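PDB 5J6Q: cell wall binding protein cwp8 from Peptoclostridium difficile, which probably binds the clostridial cell wall through its CWB2 modules, as a surface protein associated with the S-layer. Local coordinates for residues A[2-7]-A[176-181]; A[21-26]-A[41-46]; A[495-500]-A[521-526]; A[516-521]-A[548-553]. All blocks are in the same frame, centred on the assembly; numbering follows the deposited sequence.

From the N terminus, contact 1 closes the long loop that begins at 2-7 and returns at 176-181, pairing strands 5-8 and 178-183. Contact 2 nests inside this loop, folding the end of helix 13-24 onto strand 41-45 after a short excursion; both contacts reach the same mixed sheet, with their centres about 13 Å apart. The other two contacts come later in series, on the opposite side of the chain's centre and within one CWB2 region. There the segments alternate, so contact 3 and contact 4 cross: they share Asp521, and Lys499 of contact 3 reaches Thr550 of contact 4. Together they tie helix 498-509 to strands 516-519 and 547-549.

Contact 1 (A[2-7]-A[176-181]); sequences DKNYTV and ELHTVT
The imidazole of His178 meets the backbone at the start of the other segment, its CD2 lying 3.4 Å from Lys3 N, while Asn4 ND2 approaches at the ring edge. Asp2 CB lies near His178 NE2, but Asp2 and Lys3 are poorly ordered, so this end is loosely defined. At the next residue a side chain takes over the pairing: the backbone N of Thr179 donates to Asn4 OD1 (2.9 Å), a bent bond. Asn4 CG sits beside its own backbone N (chi1 -51°), and the donor stands well above the amide carbonyl plane. A short polar side chain such as asparagine suits this place because it can stand in for a backbone acceptor. Val180 is the buried, apolar member. Its CG2 lies over one face of the Tyr5 ring, 4.3 Å from the centroid in a CH-pi contact, while Val180 CG1 touches Tyr5 CE1 at 3.6 Å. Thr181 brings regular parallel pairing: its N donates to Tyr5 O at 2.9 Å, and its O receives Val7 N at 3.1 Å. A water donates to Tyr5 O and Thr179 O and also bonds Thr181 OG1, bridging the strands. Strand 5-8 is an outermost strand of the mixed sheet; strand 178-183 pairs on its other side with strand 68-75, and Leu15 of helix 13-24 packs against both Tyr5 and Val180.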
# COMPACT_ATOMS: atom_id res chain seq x y z
N ASP A 2 13.46 8.12 26.29
CA ASP A 2 12.85 6.91 26.84
C ASP A 2 11.88 6.21 25.90
O ASP A 2 10.70 6.57 25.85
CB ASP A 2 12.12 7.26 28.16
CG ASP A 2 11.51 8.65 28.19
OD1 ASP A 2 10.90 9.06 27.18
OD2 ASP A 2 11.64 9.32 29.23
N LYS A 3 12.36 5.20 25.15
CA LYS A 3 11.48 4.45 24.25
C LYS A 3 12.17 3.28 23.58
O LYS A 3 13.40 3.25 23.45
CB LYS A 3 10.87 5.36 23.17
CG LYS A 3 9.35 5.18 23.01
CD LYS A 3 8.75 4.41 24.19
CE LYS A 3 7.30 4.05 24.01
NZ LYS A 3 6.83 3.28 25.19
N ASN A 4 11.37 2.30 23.15
CA ASN A 4 11.87 1.10 22.47
C ASN A 4 11.54 1.14 20.97
O ASN A 4 10.38 1.00 20.59
CB ASN A 4 11.24 -0.13 23.09
CG ASN A 4 11.37 -0.18 24.59
OD1 ASN A 4 11.93 -1.14 25.12
ND2 ASN A 4 11.00 0.87 25.33
N TYR A 5 12.57 1.32 20.13
CA TYR A 5 12.36 1.39 18.69
C TYR A 5 13.42 0.61 17.87
O TYR A 5 14.26 -0.10 18.45
CB TYR A 5 12.39 2.86 18.27
CG TYR A 5 13.68 3.52 18.71
CD1 TYR A 5 14.76 3.62 17.85
CD2 TYR A 5 13.82 4.02 19.99
CE1 TYR A 5 15.95 4.21 18.25
CE2 TYR A 5 15.00 4.62 20.41
CZ TYR A 5 16.06 4.70 19.53
OH TYR A 5 17.25 5.28 19.93
N THR A 6 13.39 0.80 16.54
CA THR A 6 14.26 0.13 15.63
C THR A 6 14.87 1.08 14.67
O THR A 6 14.21 1.95 14.13
CB THR A 6 13.41 -1.00 14.99
OG1 THR A 6 12.84 -1.75 16.06
CG2 THR A 6 14.20 -1.88 14.10
N VAL A 7 16.15 0.93 14.44
CA VAL A 7 16.86 1.80 13.51
C VAL A 7 17.61 0.95 12.62
O VAL A 7 17.93 -0.17 12.97
CB VAL A 7 17.88 2.78 14.20
CG1 VAL A 7 17.13 3.87 14.96
CG2 VAL A 7 18.78 2.01 15.18
N GLU A 176 13.35 1.42 33.99
CA GLU A 176 12.96 0.38 33.05
C GLU A 176 13.84 0.16 31.83
O GLU A 176 14.25 1.10 31.16
CB GLU A 176 11.51 0.64 32.61
CG GLU A 176 10.52 0.34 33.72
CD GLU A 176 9.61 -0.83 33.38
OE1 GLU A 176 9.99 -1.69 32.56
OE2 GLU A 176 8.50 -0.89 33.96
N LEU A 177 14.08 -1.12 31.55
CA LEU A 177 14.84 -1.68 30.42
C LEU A 177 14.30 -1.19 29.07
O LEU A 177 13.20 -1.61 28.72
CB LEU A 177 14.64 -3.22 30.51
CG LEU A 177 15.45 -4.19 29.63
CD1 LEU A 177 15.03 -4.03 28.18
CD2 LEU A 177 16.93 -4.06 29.79
N HIS A 178 15.04 -0.31 28.33
CA HIS A 178 14.62 0.15 26.99
C HIS A 178 15.44 -0.65 25.92
O HIS A 178 16.62 -0.92 26.15
CB HIS A 178 14.87 1.67 26.75
CG HIS A 178 14.22 2.56 27.75
ND1 HIS A 178 14.88 3.03 28.87
CD2 HIS A 178 12.96 3.07 27.79
CE1 HIS A 178 14.03 3.80 29.55
NE2 HIS A 178 12.87 3.84 28.93
N THR A 179 14.85 -0.98 24.77
CA THR A 179 15.52 -1.79 23.79
C THR A 179 15.50 -1.16 22.48
O THR A 179 14.44 -0.70 22.01
CB THR A 179 14.85 -3.17 23.66
OG1 THR A 179 15.00 -3.81 24.91
CG2 THR A 179 15.48 -4.02 22.53
N VAL A 180 16.66 -1.15 21.87
CA VAL A 180 16.72 -0.58 20.58
C VAL A 180 17.19 -1.70 19.70
O VAL A 180 18.24 -2.34 19.96
CB VAL A 180 17.73 0.61 20.56
CG1 VAL A 180 17.81 1.21 19.16
CG2 VAL A 180 17.34 1.67 21.61
N THR A 181 16.49 -1.94 18.67
CA THR A 181 16.87 -3.05 17.81
C THR A 181 17.52 -2.44 16.70
O THR A 181 17.02 -1.42 16.23
CB THR A 181 15.59 -3.82 17.40
OG1 THR A 181 14.97 -4.25 18.64
CG2 THR A 181 15.89 -4.98 16.47
O HOH W 1 13.34 -2.35 20.35

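Contact 2 (A[21-26]-A[41-46]); sequences KALEVK and YDIKVD
Apolar packing carries the contact between Ala22 and the pair Tyr41 and Ile43. The CB of Ala22 points at the strand and touches Tyr41 CD1 at 3.7 Å; it also lies 4.2 Å from Ile43 CD1. A methyl group is small enough here to let the helix come close to the strand, the nearest CA atoms being those of Ala22 and Tyr41, 6.6 Å apart. Leu23 starts out away from the strand, yet its branched end turns back and brings CD2 to 3.9 Å from Ile43 CD1. Ile43, apolar and buried, turns its CD1 methyl to both helix residues. Past the end of the helix, Val25 approaches obliquely, with CB and CG2 close to Tyr41 CE1.

Helix 13-24, which follows the edge strand 5-8 in the chain, here packs on one face of the mixed sheet to which strand 41-45 belongs, its residues set against the strand residues that face them. Within the sheet, strand 68-75 runs beside strand 41-45 and supplies backbone bonds; its Ile73 touches Tyr41.

Polar contact across the two segments is limited to an aromatic edge. Tyr41 CG is anti to its carbonyl carbon (chi1 -66°), and CD1 lies 3.4 Å from Ala22 O, which sits in the ring plane; the slightly positive ring hydrogens suit a carbonyl oxygen there. The same Ala22 O also accepts Val25 N at 3.1 Å, a bond three residues along the chain.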
# COMPACT_ATOMS: atom_id res chain seq x y z
N LYS A 21 27.88 8.64 25.35
CA LYS A 21 27.64 9.59 26.43
C LYS A 21 27.09 8.93 27.66
O LYS A 21 27.56 9.23 28.77
CB LYS A 21 26.66 10.67 25.95
CG LYS A 21 27.34 11.72 25.08
CD LYS A 21 26.37 12.88 24.75
CE LYS A 21 26.83 13.66 23.53
NZ LYS A 21 25.75 14.52 22.97
N ALA A 22 26.10 8.00 27.50
CA ALA A 22 25.48 7.36 28.67
C ALA A 22 26.53 6.51 29.42
O ALA A 22 26.50 6.41 30.67
CB ALA A 22 24.29 6.47 28.21
N LEU A 23 27.45 5.88 28.67
CA LEU A 23 28.52 5.10 29.32
C LEU A 23 29.39 6.02 30.21
O LEU A 23 30.06 5.53 31.11
CB LEU A 23 29.46 4.45 28.26
CG LEU A 23 28.80 3.35 27.46
CD1 LEU A 23 29.72 2.82 26.35
CD2 LEU A 23 28.46 2.22 28.43
N GLU A 24 29.41 7.36 29.96
CA GLU A 24 30.27 8.16 30.84
C GLU A 24 29.65 8.45 32.20
O GLU A 24 30.41 8.72 33.15
CB GLU A 24 30.69 9.44 30.10
CG GLU A 24 31.66 9.08 28.98
CD GLU A 24 32.61 7.94 29.39
OE1 GLU A 24 32.37 6.73 29.04
OE2 GLU A 24 33.57 8.22 30.08
N VAL A 25 28.29 8.35 32.34
CA VAL A 25 27.65 8.66 33.62
C VAL A 25 28.02 7.63 34.69
O VAL A 25 27.62 6.45 34.60
CB VAL A 25 26.13 8.78 33.40
CG1 VAL A 25 25.46 9.21 34.70
CG2 VAL A 25 25.81 9.80 32.29
N LYS A 26 28.78 8.07 35.70
CA LYS A 26 29.19 7.18 36.77
C LYS A 26 28.70 7.74 38.14
O LYS A 26 28.30 8.91 38.24
CB LYS A 26 30.72 7.06 36.80
CG LYS A 26 31.22 5.83 36.05
CD LYS A 26 31.28 6.01 34.57
CE LYS A 26 32.35 5.11 33.96
NZ LYS A 26 32.96 5.75 32.76
N TYR A 41 24.40 3.46 33.93
CA TYR A 41 23.54 2.75 32.99
C TYR A 41 24.10 1.39 32.79
O TYR A 41 25.33 1.22 32.67
CB TYR A 41 23.39 3.48 31.66
CG TYR A 41 22.65 4.78 31.88
CD1 TYR A 41 23.32 5.99 31.79
CD2 TYR A 41 21.30 4.79 32.21
CE1 TYR A 41 22.65 7.20 32.03
CE2 TYR A 41 20.62 5.99 32.45
CZ TYR A 41 21.31 7.18 32.37
OH TYR A 41 20.63 8.36 32.62
N ASP A 42 23.20 0.39 32.80
CA ASP A 42 23.56 -0.98 32.59
C ASP A 42 23.26 -1.16 31.06
O ASP A 42 22.10 -1.12 30.60
CB ASP A 42 22.72 -1.90 33.52
CG ASP A 42 22.95 -3.35 33.18
OD1 ASP A 42 23.80 -3.60 32.33
OD2 ASP A 42 22.26 -4.25 33.76
N ILE A 43 24.31 -1.32 30.27
CA ILE A 43 24.08 -1.39 28.86
C ILE A 43 24.62 -2.68 28.21
O ILE A 43 25.76 -3.05 28.44
CB ILE A 43 24.74 -0.25 28.21
CG1 ILE A 43 24.29 1.09 28.91
CG2 ILE A 43 24.47 -0.28 26.74
CD1 ILE A 43 24.60 2.33 28.04
N LYS A 44 23.80 -3.32 27.39
CA LYS A 44 24.19 -4.57 26.79
C LYS A 44 23.82 -4.63 25.37
O LYS A 44 22.97 -3.92 24.89
CB LYS A 44 23.47 -5.72 27.53
CG LYS A 44 23.94 -5.87 28.92
CD LYS A 44 22.81 -6.32 29.78
CE LYS A 44 23.20 -7.46 30.64
NZ LYS A 44 23.21 -7.02 32.02
N VAL A 45 24.51 -5.55 24.68
CA VAL A 45 24.32 -5.84 23.28
C VAL A 45 23.99 -7.39 23.23
O VAL A 45 24.92 -8.13 23.43
CB VAL A 45 25.63 -5.51 22.55
CG1 VAL A 45 25.52 -6.00 21.09
CG2 VAL A 45 25.88 -3.97 22.60
N ASP A 46 22.72 -7.84 22.95
CA ASP A 46 22.30 -9.29 22.97
C ASP A 46 22.74 -9.81 24.28
O ASP A 46 23.54 -10.72 24.32
CB ASP A 46 22.98 -10.06 21.82
CG ASP A 46 22.34 -9.75 20.48
OD1 ASP A 46 21.21 -9.22 20.47
OD2 ASP A 46 22.99 -10.03 19.42

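Contact 3 (A[495-500]-A[521-526]); sequences GENRKD and DGYVGG. With SO4 (sulfate ion), chain C.
The guanidinium of Arg498 lies flat on the ring of Tyr523 while both residues hold the same sulfate, which probably comes from the crystallisation liquor. The planes are 28° apart and the cation-pi contact is off-centre; Arg498 CD, 3.8 Å from the Tyr523 centroid, sits over the ring face. A bend at chi3 (51°) carries NE round toward the anion. Arg498 NE and its backbone N both donate to sulfate O3, NH2 reaches O4, and Tyr523 OH bonds O1 at 2.8 Å. In the guanidinium plane, Arg498 NH1 donates to Asp521 O (2.8 Å); it also bonds Asn527 OD1, so arginine, with its several N-H groups, can serve the anion and the loop together. At the ring edge, Lys499 CD lies 3.5 Å from Tyr523 CE1; its NZ makes only a weak, long salt bridge to Asp521 OD2, its stronger partner being Thr550. Asp521 OD1 accepts Tyr523 N, closing an Asx turn, though its stronger partner is Thr551. Gly522 follows with a positive phi and room for the nearby guanidinium. Asn497 is the N-cap, its OD1 accepting from Lys499 N and Asp500 N. A helix N terminus with a capping Asn is a classic anion site.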
# COMPACT_ATOMS: atom_id res chain seq x y z
N GLY A 495 -28.49 5.54 -25.96
CA GLY A 495 -29.07 6.19 -24.80
C GLY A 495 -29.01 7.69 -25.01
O GLY A 495 -28.40 8.15 -25.94
N GLU A 496 -29.65 8.45 -24.14
CA GLU A 496 -29.66 9.90 -24.18
C GLU A 496 -28.24 10.46 -24.11
O GLU A 496 -27.97 11.51 -24.68
CB GLU A 496 -30.48 10.42 -22.97
CG GLU A 496 -30.45 11.93 -22.80
CD GLU A 496 -30.96 12.38 -21.45
OE1 GLU A 496 -30.29 13.21 -20.80
OE2 GLU A 496 -32.04 11.90 -21.03
N ASN A 497 -27.33 9.79 -23.39
CA ASN A 497 -25.92 10.23 -23.28
C ASN A 497 -25.05 8.99 -23.27
O ASN A 497 -25.54 7.84 -23.31
CB ASN A 497 -25.71 11.11 -22.03
CG ASN A 497 -26.08 10.44 -20.75
OD1 ASN A 497 -25.55 9.31 -20.48
ND2 ASN A 497 -27.07 10.95 -19.98
N ARG A 498 -23.76 9.21 -23.24
CA ARG A 498 -22.79 8.14 -23.34
C ARG A 498 -22.81 7.12 -22.15
O ARG A 498 -22.40 5.98 -22.37
CB ARG A 498 -21.35 8.78 -23.44
CG ARG A 498 -20.84 9.22 -22.07
CD ARG A 498 -19.61 10.10 -22.22
NE ARG A 498 -19.82 11.20 -23.19
CZ ARG A 498 -18.84 11.90 -23.78
NH1 ARG A 498 -17.57 11.59 -23.55
NH2 ARG A 498 -19.12 12.93 -24.56
N LYS A 499 -23.27 7.54 -20.94
CA LYS A 499 -23.33 6.68 -19.81
C LYS A 499 -24.61 5.76 -20.03
O LYS A 499 -24.53 4.55 -19.74
CB LYS A 499 -23.39 7.40 -18.46
CG LYS A 499 -22.09 8.15 -18.20
CD LYS A 499 -22.18 9.08 -17.10
CE LYS A 499 -21.95 8.32 -15.83
NZ LYS A 499 -20.58 7.84 -15.75
N ASP A 500 -25.71 6.31 -20.54
CA ASP A 500 -26.87 5.49 -20.88
C ASP A 500 -26.53 4.54 -22.01
O ASP A 500 -26.93 3.41 -21.96
CB ASP A 500 -28.08 6.31 -21.23
CG ASP A 500 -28.46 7.23 -20.14
OD1 ASP A 500 -28.30 6.81 -18.91
OD2 ASP A 500 -28.84 8.40 -20.45
N ASP A 521 -14.80 8.15 -18.87
CA ASP A 521 -15.73 8.32 -20.00
C ASP A 521 -15.54 9.60 -20.91
O ASP A 521 -16.26 9.77 -21.87
CB ASP A 521 -17.14 8.39 -19.37
CG ASP A 521 -17.26 9.56 -18.32
OD1 ASP A 521 -16.34 10.39 -18.24
OD2 ASP A 521 -18.28 9.63 -17.62
N GLY A 522 -14.65 10.51 -20.57
CA GLY A 522 -14.41 11.63 -21.48
C GLY A 522 -15.09 12.92 -21.03
O GLY A 522 -14.91 13.95 -21.65
N TYR A 523 -15.85 12.87 -19.92
CA TYR A 523 -16.63 13.97 -19.35
C TYR A 523 -15.64 14.90 -18.59
O TYR A 523 -15.96 16.05 -18.39
CB TYR A 523 -17.72 13.41 -18.41
CG TYR A 523 -19.07 13.06 -19.05
CD1 TYR A 523 -19.85 12.02 -18.55
CD2 TYR A 523 -19.56 13.80 -20.13
CE1 TYR A 523 -21.08 11.71 -19.11
CE2 TYR A 523 -20.80 13.50 -20.69
CZ TYR A 523 -21.56 12.46 -20.18
OH TYR A 523 -22.75 12.15 -20.78
N VAL A 524 -14.48 14.39 -18.09
CA VAL A 524 -13.42 15.26 -17.49
C VAL A 524 -12.25 15.27 -18.47
O VAL A 524 -11.63 14.23 -18.80
CB VAL A 524 -12.97 14.78 -16.10
CG1 VAL A 524 -11.79 15.56 -15.58
CG2 VAL A 524 -14.13 14.85 -15.10
N GLY A 525 -12.00 16.45 -19.07
CA GLY A 525 -10.87 16.60 -19.96
C GLY A 525 -11.18 16.29 -21.40
O GLY A 525 -10.26 16.27 -22.19
N GLY A 526 -12.46 16.02 -21.76
CA GLY A 526 -12.79 15.79 -23.17
C GLY A 526 -12.59 14.35 -23.65
O GLY A 526 -12.06 13.49 -22.94
S SO4 C . -23.04 12.97 -24.24
O1 SO4 C . -23.52 13.56 -23.04
O2 SO4 C . -24.01 13.02 -25.18
O3 SO4 C . -22.60 11.57 -24.00
O4 SO4 C . -21.90 13.76 -24.70

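Contact 4 (A[516-521]-A[548-553]). With SO4 (sulfate ion), chain H.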
# COMPACT_ATOMS: atom_id res chain seq x y z
N ALA A 516 -15.30 -7.08 -14.38
CA ALA A 516 -15.76 -5.77 -14.88
C ALA A 516 -14.51 -4.91 -14.96
O ALA A 516 -13.65 -4.93 -14.02
CB ALA A 516 -16.80 -5.11 -13.90
N TYR A 517 -14.34 -4.26 -16.04
CA TYR A 517 -13.28 -3.30 -16.16
C TYR A 517 -13.92 -1.85 -16.07
O TYR A 517 -15.10 -1.69 -16.43
CB TYR A 517 -12.68 -3.45 -17.54
CG TYR A 517 -11.77 -4.67 -17.64
CD1 TYR A 517 -12.29 -5.94 -17.79
CD2 TYR A 517 -10.39 -4.54 -17.58
CE1 TYR A 517 -11.47 -7.05 -17.89
CE2 TYR A 517 -9.55 -5.65 -17.65
CZ TYR A 517 -10.11 -6.91 -17.81
OH TYR A 517 -9.32 -8.01 -17.83
N VAL A 518 -13.18 -0.79 -15.66
CA VAL A 518 -13.83 0.59 -15.64
C VAL A 518 -12.81 1.61 -16.17
O VAL A 518 -11.62 1.47 -15.85
CB VAL A 518 -14.33 0.88 -14.18
CG1 VAL A 518 -13.25 0.72 -13.13
CG2 VAL A 518 -14.92 2.28 -14.06
N ALA A 519 -13.25 2.62 -16.97
CA ALA A 519 -12.30 3.56 -17.51
C ALA A 519 -12.94 4.94 -17.66
O ALA A 519 -14.15 5.03 -17.69
CB ALA A 519 -11.88 3.04 -18.89
N LYS A 520 -12.16 6.00 -17.84
CA LYS A 520 -12.85 7.38 -17.90
C LYS A 520 -13.69 7.49 -19.01
O LYS A 520 -13.36 6.98 -20.08
CB LYS A 520 -11.74 8.41 -17.93
CG LYS A 520 -11.12 8.40 -16.55
CD LYS A 520 -10.11 9.58 -16.40
CE LYS A 520 -8.80 9.21 -16.95
NZ LYS A 520 -8.04 10.43 -17.09
N ASP A 521 -14.80 8.15 -18.87
CA ASP A 521 -15.73 8.32 -20.00
C ASP A 521 -15.54 9.60 -20.91
O ASP A 521 -16.26 9.77 -21.87
CB ASP A 521 -17.14 8.39 -19.37
CG ASP A 521 -17.26 9.56 -18.32
OD1 ASP A 521 -16.34 10.39 -18.24
OD2 ASP A 521 -18.28 9.63 -17.62
N VAL A 548 -16.97 -0.53 -18.02
CA VAL A 548 -17.96 0.45 -17.57
C VAL A 548 -17.26 1.85 -17.84
O VAL A 548 -16.13 2.05 -17.40
CB VAL A 548 -18.15 0.21 -16.04
CG1 VAL A 548 -18.97 1.37 -15.36
CG2 VAL A 548 -18.88 -1.16 -15.85
N LEU A 549 -17.92 2.80 -18.53
CA LEU A 549 -17.22 4.10 -18.73
C LEU A 549 -17.76 5.11 -17.72
O LEU A 549 -18.97 5.49 -17.70
CB LEU A 549 -17.48 4.62 -20.13
CG LEU A 549 -16.83 3.76 -21.22
CD1 LEU A 549 -17.34 4.27 -22.57
CD2 LEU A 549 -15.27 3.74 -21.13
N THR A 550 -16.84 5.52 -16.80
CA THR A 550 -17.26 6.56 -15.91
C THR A 550 -16.04 7.34 -15.37
O THR A 550 -14.95 6.75 -15.22
CB THR A 550 -18.02 5.99 -14.70
OG1 THR A 550 -18.74 7.08 -14.07
CG2 THR A 550 -17.10 5.44 -13.67
N THR A 551 -16.23 8.66 -15.08
CA THR A 551 -15.14 9.40 -14.41
C THR A 551 -15.57 9.72 -13.01
O THR A 551 -14.84 9.51 -12.06
CB THR A 551 -14.78 10.72 -15.15
OG1 THR A 551 -14.46 10.37 -16.48
CG2 THR A 551 -13.53 11.42 -14.51
N GLU A 552 -16.77 10.27 -12.86
CA GLU A 552 -17.26 10.57 -11.55
C GLU A 552 -18.24 9.39 -11.21
O GLU A 552 -18.01 8.24 -11.66
CB GLU A 552 -17.97 11.94 -11.48
CG GLU A 552 -17.45 12.93 -12.52
CD GLU A 552 -16.96 14.22 -11.89
OE1 GLU A 552 -17.59 15.28 -12.10
OE2 GLU A 552 -15.93 14.17 -11.18
N GLU A 553 -19.26 9.63 -10.41
CA GLU A 553 -20.17 8.51 -10.09
C GLU A 553 -20.96 7.98 -11.28
O GLU A 553 -21.22 8.65 -12.29
CB GLU A 553 -21.15 8.87 -8.91
CG GLU A 553 -22.23 9.90 -9.30
CD GLU A 553 -23.45 9.90 -8.33
OE1 GLU A 553 -24.44 10.62 -8.63
OE2 GLU A 553 -23.43 9.18 -7.28
S SO4 H . -6.88 -7.89 -15.51
O1 SO4 H . -7.54 -6.68 -16.03
O2 SO4 H . -5.76 -7.44 -14.48
O3 SO4 H . -7.74 -8.91 -14.83
O4 SO4 H . -6.43 -8.34 -16.81
O HOH W 2 -18.63 10.73 -15.05
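The carboxylate of Asp521 is met from above its plane by Thr551, whose OG1 donates to OD1 at 2.6 Å. Thr551 OG1 is anti to its carbonyl carbon (chi1 -56°), and the two side chains cross at about a right angle. At the other oxygen, a water donates to Asp521 OD2 and accepts from Glu552 N, joining the loops. The second flat group, the Tyr517 ring, leads away from strand 547-549 to pack on Leu539 and Ala540; its hydroxyl binds Ser543. The sulfate near that ring is less surely placed.

Backbone pairing then follows a parallel ladder: Val548 N donates to Tyr517 O (2.7 Å), Ala519 N to Val548 O and Thr550 N to Ala519 O. These strands and helix 531-542 make one beta-alpha-beta unit of the CWB2 region, whose parallel sheet is consistent with the toprim-like fold. On one face of it Val518 and Val548, beta-branched and suited to strands, meet at their CB atoms, and both touch Ile587 of helix 581-590. On the other, Ala519 CB contacts Leu549 CD2 at 4.1 Å; the small alanine and leucine both fit against Ala533. Farther on, Thr550 CG2 reaches Val518 CG2 at 3.9 Å, while Thr550 OG1 bonds Lys499.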